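Local coordinates for response regulator receiver domain protein (CheY) (Rhodospirillum rubrum, PDB 3HEB), which probably acts as a phospho-accepting CheY-like receiver domain of two-component signalling, relaying a sensor kinase's signal by a phosphorylation-dependent change in conformation or partner binding, at the interface of chains A and B. Residues are numbered along the deposited sequence; one frame, centred on the assembly and turned at random. Chains: chain A/B, Response regulator receiver domain protein (CheY).

Two copies of the receiver domain pair about a two-fold axis through the face made by helix 101-109, strand 114-117 and helix 122-136. The C-alpha centres of contact 1 and contact 2 lie about 9 Å apart, and both use A:Tyr108 and B:Pro142. Contact 3 is centred about 12 Å from contact 1, with B:Val114 and B:Phe135 in common, and about 20 Å from contact 2. Contact 1 therefore bridges the apolar helix packing of contact 3 and the charged rim of contact 2. Receiver domains often dimerise through this face, although the structure alone does not prove this dimer functional.

Contact 1: the interface of chains A and B. Residues chain A 108, 112-116; chain B 113-114, 135, 139-140, 142.
A:Tyr108 projects from helix 101-109 against the C-terminal segment of chain B, its CG anti to the carbonyl carbon (chi1 -77°). From CB the ring extends outward, its CG and CD1 edge running under B:Pro142, whose CG sits over the ring face, 3.4 Å from CD1 of A:Tyr108. Further out, CE1 of A:Tyr108 meets CD of B:Pro142 at 3.5 Å, while the opposite edge, CD2 and CE2, passes near the amide of B:Asn113. At the tip, the phenol OH of A:Tyr108 donates to the backbone O of B:Gln140 at 2.5 Å, nearly along the C=O axis (166°). The same OH receives a weak bond from the backbone N of A:Tyr115. The backbone of B:Gln140 is held through both its O and its N, N donating to A:Tyr115 O at 2.8 Å, and its CB and CG run alongside the ring of A:Tyr115. Nearer the two-fold axis, OD1 of B:Asn113 lies 2.9 Å from O of A:Asn113, with the reverse pair alike; as modelled both are acceptors and clash, and turning the amides over would probably give N-H to carbonyl bonds. CG1 of A:Val114 reaches tip to tip toward CZ of B:Phe135 at 3.8 Å, and A:Ile116 crosses B:Phe135 at about a right angle, its CD1 against CE1. The site lies where strand 114-117, an edge of the receiver's central sheet, follows helix 101-109; A:Tyr115 occupies the position of the switch aromatic of CheY-like proteins.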
# COMPACT_ATOMS: atom_id res chain seq x y z
N TYR A 108 -3.42 -8.36 5.39
CA TYR A 108 -2.02 -8.12 5.07
C TYR A 108 -1.29 -9.45 4.88
O TYR A 108 -0.51 -9.61 3.95
CB TYR A 108 -1.37 -7.28 6.18
CG TYR A 108 -1.74 -5.81 6.11
CD1 TYR A 108 -2.62 -5.24 7.04
CD2 TYR A 108 -1.20 -4.98 5.13
CE1 TYR A 108 -2.95 -3.88 6.99
CE2 TYR A 108 -1.52 -3.63 5.06
CZ TYR A 108 -2.39 -3.08 6.00
OH TYR A 108 -2.69 -1.73 5.94
N ALA A 112 -2.72 -8.03 1.03
CA ALA A 112 -3.29 -6.72 0.73
C ALA A 112 -2.21 -5.66 0.85
O ALA A 112 -1.40 -5.69 1.78
CB ALA A 112 -4.42 -6.41 1.70
N ASN A 113 -2.19 -4.73 -0.09
CA ASN A 113 -1.19 -3.66 -0.08
C ASN A 113 -1.52 -2.62 0.98
O ASN A 113 -0.63 -2.08 1.62
CB ASN A 113 -1.13 -2.97 -1.44
CG ASN A 113 -0.58 -3.87 -2.53
OD1 ASN A 113 0.60 -3.80 -2.91
ND2 ASN A 113 -1.44 -4.74 -3.05
N VAL A 114 -2.81 -2.35 1.13
CA VAL A 114 -3.31 -1.36 2.07
C VAL A 114 -4.69 -1.77 2.57
O VAL A 114 -5.47 -2.42 1.86
CB VAL A 114 -3.43 0.02 1.40
CG1 VAL A 114 -4.00 1.05 2.38
CG2 VAL A 114 -2.07 0.46 0.87
N TYR A 115 -4.99 -1.39 3.81
CA TYR A 115 -6.27 -1.68 4.42
C TYR A 115 -6.80 -0.37 4.99
O TYR A 115 -6.11 0.33 5.75
CB TYR A 115 -6.11 -2.72 5.53
CG TYR A 115 -7.43 -3.14 6.14
CD1 TYR A 115 -7.90 -4.44 5.97
CD2 TYR A 115 -8.19 -2.26 6.91
CE1 TYR A 115 -9.09 -4.85 6.56
CE2 TYR A 115 -9.38 -2.66 7.49
CZ TYR A 115 -9.82 -3.96 7.32
OH TYR A 115 -10.99 -4.38 7.91
N ILE A 116 -8.03 -0.04 4.61
CA ILE A 116 -8.66 1.18 5.08
C ILE A 116 -10.02 0.84 5.65
O ILE A 116 -10.86 0.29 4.95
CB ILE A 116 -8.88 2.19 3.95
CG1 ILE A 116 -7.53 2.60 3.34
CG2 ILE A 116 -9.63 3.42 4.49
CD1 ILE A 116 -7.65 3.56 2.16
N ASN B 113 4.46 -2.69 -0.24
CA ASN B 113 3.04 -2.35 -0.19
C ASN B 113 2.73 -1.24 -1.18
O ASN B 113 1.69 -1.27 -1.85
CB ASN B 113 2.65 -1.87 1.22
CG ASN B 113 2.68 -2.97 2.25
OD1 ASN B 113 1.63 -3.51 2.64
ND2 ASN B 113 3.88 -3.32 2.71
N VAL B 114 3.63 -0.26 -1.25
CA VAL B 114 3.48 0.89 -2.12
C VAL B 114 4.85 1.35 -2.63
O VAL B 114 5.85 1.34 -1.90
CB VAL B 114 2.81 2.09 -1.37
CG1 VAL B 114 2.87 3.36 -2.22
CG2 VAL B 114 1.36 1.77 -1.02
N PHE B 135 -2.61 10.13 3.64
CA PHE B 135 -3.04 8.77 3.38
C PHE B 135 -2.72 7.88 4.59
O PHE B 135 -3.51 7.02 4.97
CB PHE B 135 -2.35 8.20 2.15
CG PHE B 135 -2.95 6.92 1.69
CD1 PHE B 135 -4.27 6.88 1.25
CD2 PHE B 135 -2.21 5.74 1.70
CE1 PHE B 135 -4.84 5.69 0.83
CE2 PHE B 135 -2.78 4.55 1.27
CZ PHE B 135 -4.09 4.52 0.84
N MSE B 139 -5.12 4.92 6.62
CA MSE B 139 -4.95 3.48 6.56
C MSE B 139 -4.77 2.85 7.93
O MSE B 139 -4.60 3.53 8.93
CB MSE B 139 -3.76 3.13 5.67
CG MSE B 139 -2.43 3.61 6.17
SE MSE B 139 -1.14 3.37 4.94
CE MSE B 139 -0.62 1.76 5.38
N GLN B 140 -4.84 1.52 7.96
CA GLN B 140 -4.64 0.76 9.19
C GLN B 140 -3.24 0.17 9.12
O GLN B 140 -2.92 -0.55 8.17
CB GLN B 140 -5.65 -0.39 9.26
CG GLN B 140 -7.10 0.01 9.48
CD GLN B 140 -7.43 0.23 10.94
OE1 GLN B 140 -8.59 0.41 11.29
NE2 GLN B 140 -6.42 0.23 11.80
N PRO B 142 -0.92 -2.43 10.79
CA PRO B 142 -0.99 -3.56 11.71
C PRO B 142 0.27 -3.86 12.49
O PRO B 142 1.37 -3.45 12.11
CB PRO B 142 -1.36 -4.70 10.79
CG PRO B 142 -0.48 -4.42 9.61
CD PRO B 142 -0.60 -2.89 9.42

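Contact 2: the interface of chains A and B. Residues chain A 101, 104-105, 108-109; chain B 89, 142-143.
At the rim of the receiver-domain dimer, on the CheY-like face that includes helix 101-109, B:Arg89 reaches across from a loop to the end of that helix in chain A. Its CG is anti to the backbone N, and a bend at chi3 (-70°) swings the guanidinium side-on to the carboxylate of A:Asp109. This is the tight part. NE of B:Arg89 donates to OD1 of A:Asp109 at 3.0 Å, nearly straight (164° at H), with OD1 in the guanidinium plane but approached from above the plane of the carboxylate. NH2 of B:Arg89 forms a salt bridge with OD2 of A:Asp109 at 2.9 Å, OD2 accepting through its syn lone pair, though the two planes are 47° apart. NH1 of B:Arg89 turns back to its own chain and donates to O of B:Glu143 at 2.9 Å, which should fix the head group and tie the loop to the C-terminal segment. Over one face of the guanidinium lies CB of A:Gln105, 3.5 Å from CZ of B:Arg89, and the arginine CG touches CB of A:Tyr108. Packing slackens toward the start of the helix. CG2 of A:Ile104 comes no nearer than 4.1 Å to CB of B:Pro142, the proline lying over the ring of A:Tyr108. The carboxylate OE1 of B:Glu143 stays 4.2 Å from NE2 of A:Gln105, too far for a bond, and the neighbouring A:Gln101 is poorly ordered.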
# COMPACT_ATOMS: atom_id res chain seq x y z
N GLN A 101 -8.26 -6.02 14.70
CA GLN A 101 -6.92 -6.51 14.38
C GLN A 101 -6.88 -7.78 13.53
O GLN A 101 -6.24 -7.80 12.47
CB GLN A 101 -6.13 -6.80 15.67
CG GLN A 101 -6.51 -5.97 16.88
CD GLN A 101 -6.01 -6.59 18.19
OE1 GLN A 101 -6.30 -7.76 18.50
NE2 GLN A 101 -5.28 -5.80 18.98
N ILE A 104 -7.66 -7.22 9.84
CA ILE A 104 -6.66 -6.38 9.24
C ILE A 104 -5.39 -7.19 9.03
O ILE A 104 -4.87 -7.26 7.92
CB ILE A 104 -6.39 -5.15 10.13
CG1 ILE A 104 -7.66 -4.29 10.21
CG2 ILE A 104 -5.24 -4.35 9.58
CD1 ILE A 104 -7.55 -3.08 11.11
N GLN A 105 -4.90 -7.81 10.10
CA GLN A 105 -3.69 -8.62 10.03
C GLN A 105 -3.80 -9.75 9.01
O GLN A 105 -2.83 -10.07 8.32
CB GLN A 105 -3.36 -9.19 11.41
CG GLN A 105 -3.39 -8.16 12.53
CD GLN A 105 -3.06 -8.74 13.90
OE1 GLN A 105 -3.51 -9.84 14.27
NE2 GLN A 105 -2.27 -7.99 14.68
N TYR A 108 -3.42 -8.36 5.39
CA TYR A 108 -2.02 -8.12 5.07
C TYR A 108 -1.29 -9.45 4.88
O TYR A 108 -0.51 -9.61 3.95
CB TYR A 108 -1.37 -7.28 6.18
CG TYR A 108 -1.74 -5.81 6.11
CD1 TYR A 108 -2.62 -5.24 7.04
CD2 TYR A 108 -1.20 -4.98 5.13
CE1 TYR A 108 -2.95 -3.88 6.99
CE2 TYR A 108 -1.52 -3.63 5.06
CZ TYR A 108 -2.39 -3.08 6.00
OH TYR A 108 -2.69 -1.73 5.94
N ASP A 109 -1.56 -10.43 5.75
CA ASP A 109 -0.91 -11.72 5.60
C ASP A 109 -1.30 -12.31 4.26
O ASP A 109 -0.47 -12.93 3.60
CB ASP A 109 -1.31 -12.68 6.73
CG ASP A 109 -0.74 -12.28 8.08
OD1 ASP A 109 0.22 -11.47 8.12
OD2 ASP A 109 -1.26 -12.78 9.10
N ARG B 89 4.63 -8.18 8.09
CA ARG B 89 3.31 -7.56 8.08
C ARG B 89 3.40 -6.03 8.10
O ARG B 89 2.40 -5.34 7.89
CB ARG B 89 2.50 -8.06 9.29
CG ARG B 89 1.02 -7.71 9.27
CD ARG B 89 0.33 -8.22 10.53
NE ARG B 89 0.23 -9.67 10.56
CZ ARG B 89 -0.05 -10.37 11.66
NH1 ARG B 89 -0.24 -9.75 12.81
NH2 ARG B 89 -0.16 -11.69 11.61
N PRO B 142 -0.92 -2.43 10.79
CA PRO B 142 -0.99 -3.56 11.71
C PRO B 142 0.27 -3.86 12.49
O PRO B 142 1.37 -3.45 12.11
CB PRO B 142 -1.36 -4.70 10.79
CG PRO B 142 -0.48 -4.42 9.61
CD PRO B 142 -0.60 -2.89 9.42
N GLU B 143 0.10 -4.59 13.59
CA GLU B 143 1.22 -5.02 14.41
C GLU B 143 1.66 -6.34 13.79
O GLU B 143 0.84 -7.10 13.25
CB GLU B 143 0.78 -5.30 15.85
CG GLU B 143 -0.01 -4.20 16.51
CD GLU B 143 -0.53 -4.63 17.87
OE1 GLU B 143 -1.00 -5.78 17.99
OE2 GLU B 143 -0.48 -3.81 18.82

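Contact 3: the interface of chains A and B. Residues chain A 131-132, 134-135, 138; chain B 114, 116, 128, 131-132, 134-135.
OE1 of B:Gln131, like its twin in A:Gln131, is a closely surrounded polar atom; its neighbours in chain A include OE1 of A:Gln131 at 2.9 Å and CD1, CB and CG of A:Leu134, none a donor as modelled. The two amide oxygens can only accept and so clash, but their planes are nearly coplanar (24° apart), and one amide turned over would probably yield an N-H to oxygen bond. In this receiver domain of the CheY family the pair caps the packing of helix 122-136 against its two-fold counterpart. The chain of A:Gln131, bent at chi2, crosses B:Leu134 obliquely, its CG and amide carbon CD both 3.5 Å from CB of B:Leu134.

Deeper in, A:Phe135 and B:Phe135 stack face to face, their CG atoms anti to the backbone N (chi1 -167° in chain A). The planes are 12° apart with centroids 4.2 Å apart; CD2 of A:Phe135 and CD2 of B:Phe135 lie 3.3 Å apart, each over the rim of the other ring. The far edge of A:Phe135 enters chain B: CE1 meets CD1 of B:Ile116 at 3.7 Å and lies against CA of B:Leu132, while CZ points tip to tip at CG1 of B:Val114. An alanine in place of A:Phe135 would probably lose the ring stack and these edge contacts, weakening the apolar centre of the dimer. CG1 of A:Val138 rests 4.0 Å from CB of B:Ala128 and equally near CG2 of B:Ile116.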
# COMPACT_ATOMS: atom_id res chain seq x y z
N GLN A 131 -8.65 11.45 -0.29
CA GLN A 131 -7.27 11.27 0.12
C GLN A 131 -6.67 10.05 -0.59
O GLN A 131 -5.49 10.06 -0.95
CB GLN A 131 -7.19 11.10 1.63
CG GLN A 131 -6.07 11.87 2.27
CD GLN A 131 -6.00 13.30 1.74
OE1 GLN A 131 -5.13 13.63 0.93
NE2 GLN A 131 -6.92 14.15 2.19
N LEU A 132 -7.48 9.02 -0.77
CA LEU A 132 -7.08 7.79 -1.46
C LEU A 132 -6.78 8.10 -2.94
O LEU A 132 -5.81 7.60 -3.52
CB LEU A 132 -8.23 6.77 -1.37
CG LEU A 132 -8.04 5.27 -1.67
CD1 LEU A 132 -9.37 4.70 -2.15
CD2 LEU A 132 -7.00 5.04 -2.72
N LEU A 134 -5.92 11.03 -4.24
CA LEU A 134 -4.73 11.86 -4.34
C LEU A 134 -3.47 11.01 -4.27
O LEU A 134 -2.54 11.22 -5.03
CB LEU A 134 -4.71 12.91 -3.23
CG LEU A 134 -5.74 14.03 -3.42
CD1 LEU A 134 -5.78 14.94 -2.20
CD2 LEU A 134 -5.37 14.82 -4.69
N PHE A 135 -3.45 10.07 -3.33
CA PHE A 135 -2.31 9.18 -3.15
C PHE A 135 -2.12 8.30 -4.37
O PHE A 135 -0.99 8.07 -4.82
CB PHE A 135 -2.54 8.29 -1.92
CG PHE A 135 -1.32 7.56 -1.47
CD1 PHE A 135 -0.20 8.27 -1.04
CD2 PHE A 135 -1.30 6.17 -1.45
CE1 PHE A 135 0.94 7.59 -0.59
CE2 PHE A 135 -0.17 5.49 -1.00
CZ PHE A 135 0.95 6.19 -0.58
N VAL A 138 -0.17 9.65 -6.93
CA VAL A 138 1.21 9.88 -6.51
C VAL A 138 2.06 8.59 -6.54
O VAL A 138 3.28 8.65 -6.70
CB VAL A 138 1.23 10.46 -5.07
CG1 VAL A 138 2.55 10.15 -4.38
CG2 VAL A 138 1.00 11.96 -5.11
N VAL B 114 3.63 -0.26 -1.25
CA VAL B 114 3.48 0.89 -2.12
C VAL B 114 4.85 1.35 -2.63
O VAL B 114 5.85 1.34 -1.90
CB VAL B 114 2.81 2.09 -1.37
CG1 VAL B 114 2.87 3.36 -2.22
CG2 VAL B 114 1.36 1.77 -1.02
N ILE B 116 6.72 4.55 -4.60
CA ILE B 116 6.57 5.94 -5.02
C ILE B 116 7.88 6.49 -5.57
O ILE B 116 8.93 6.37 -4.94
CB ILE B 116 6.14 6.83 -3.82
CG1 ILE B 116 4.78 6.36 -3.29
CG2 ILE B 116 6.08 8.28 -4.25
CD1 ILE B 116 4.30 7.11 -2.06
N ALA B 128 3.85 15.51 -2.56
CA ALA B 128 3.69 14.06 -2.57
C ALA B 128 3.84 13.48 -1.15
O ALA B 128 3.05 12.63 -0.73
CB ALA B 128 4.71 13.42 -3.52
N GLN B 131 0.80 14.25 0.82
CA GLN B 131 -0.31 13.34 0.51
C GLN B 131 -0.09 12.02 1.24
O GLN B 131 -1.04 11.45 1.79
CB GLN B 131 -0.41 13.06 -0.99
CG GLN B 131 -0.78 14.27 -1.82
CD GLN B 131 -1.89 15.10 -1.18
OE1 GLN B 131 -2.91 14.56 -0.75
NE2 GLN B 131 -1.69 16.42 -1.13
N LEU B 132 1.15 11.54 1.24
CA LEU B 132 1.52 10.30 1.93
C LEU B 132 1.11 10.39 3.41
O LEU B 132 0.57 9.44 3.97
CB LEU B 132 3.03 10.09 1.87
CG LEU B 132 3.64 8.71 2.07
CD1 LEU B 132 5.04 8.90 2.63
CD2 LEU B 132 2.80 7.85 3.00
N LEU B 134 -1.19 12.23 4.74
CA LEU B 134 -2.64 12.24 4.84
C LEU B 134 -3.18 10.84 4.61
O LEU B 134 -4.10 10.40 5.29
CB LEU B 134 -3.22 13.24 3.82
CG LEU B 134 -2.71 14.66 4.06
CD1 LEU B 134 -3.09 15.58 2.91
CD2 LEU B 134 -3.29 15.18 5.37
N PHE B 135 -2.61 10.13 3.64
CA PHE B 135 -3.04 8.77 3.38
C PHE B 135 -2.72 7.88 4.59
O PHE B 135 -3.51 7.02 4.97
CB PHE B 135 -2.35 8.20 2.15
CG PHE B 135 -2.95 6.92 1.69
CD1 PHE B 135 -4.27 6.88 1.25
CD2 PHE B 135 -2.21 5.74 1.70
CE1 PHE B 135 -4.84 5.69 0.83
CE2 PHE B 135 -2.78 4.55 1.27
CZ PHE B 135 -4.09 4.52 0.84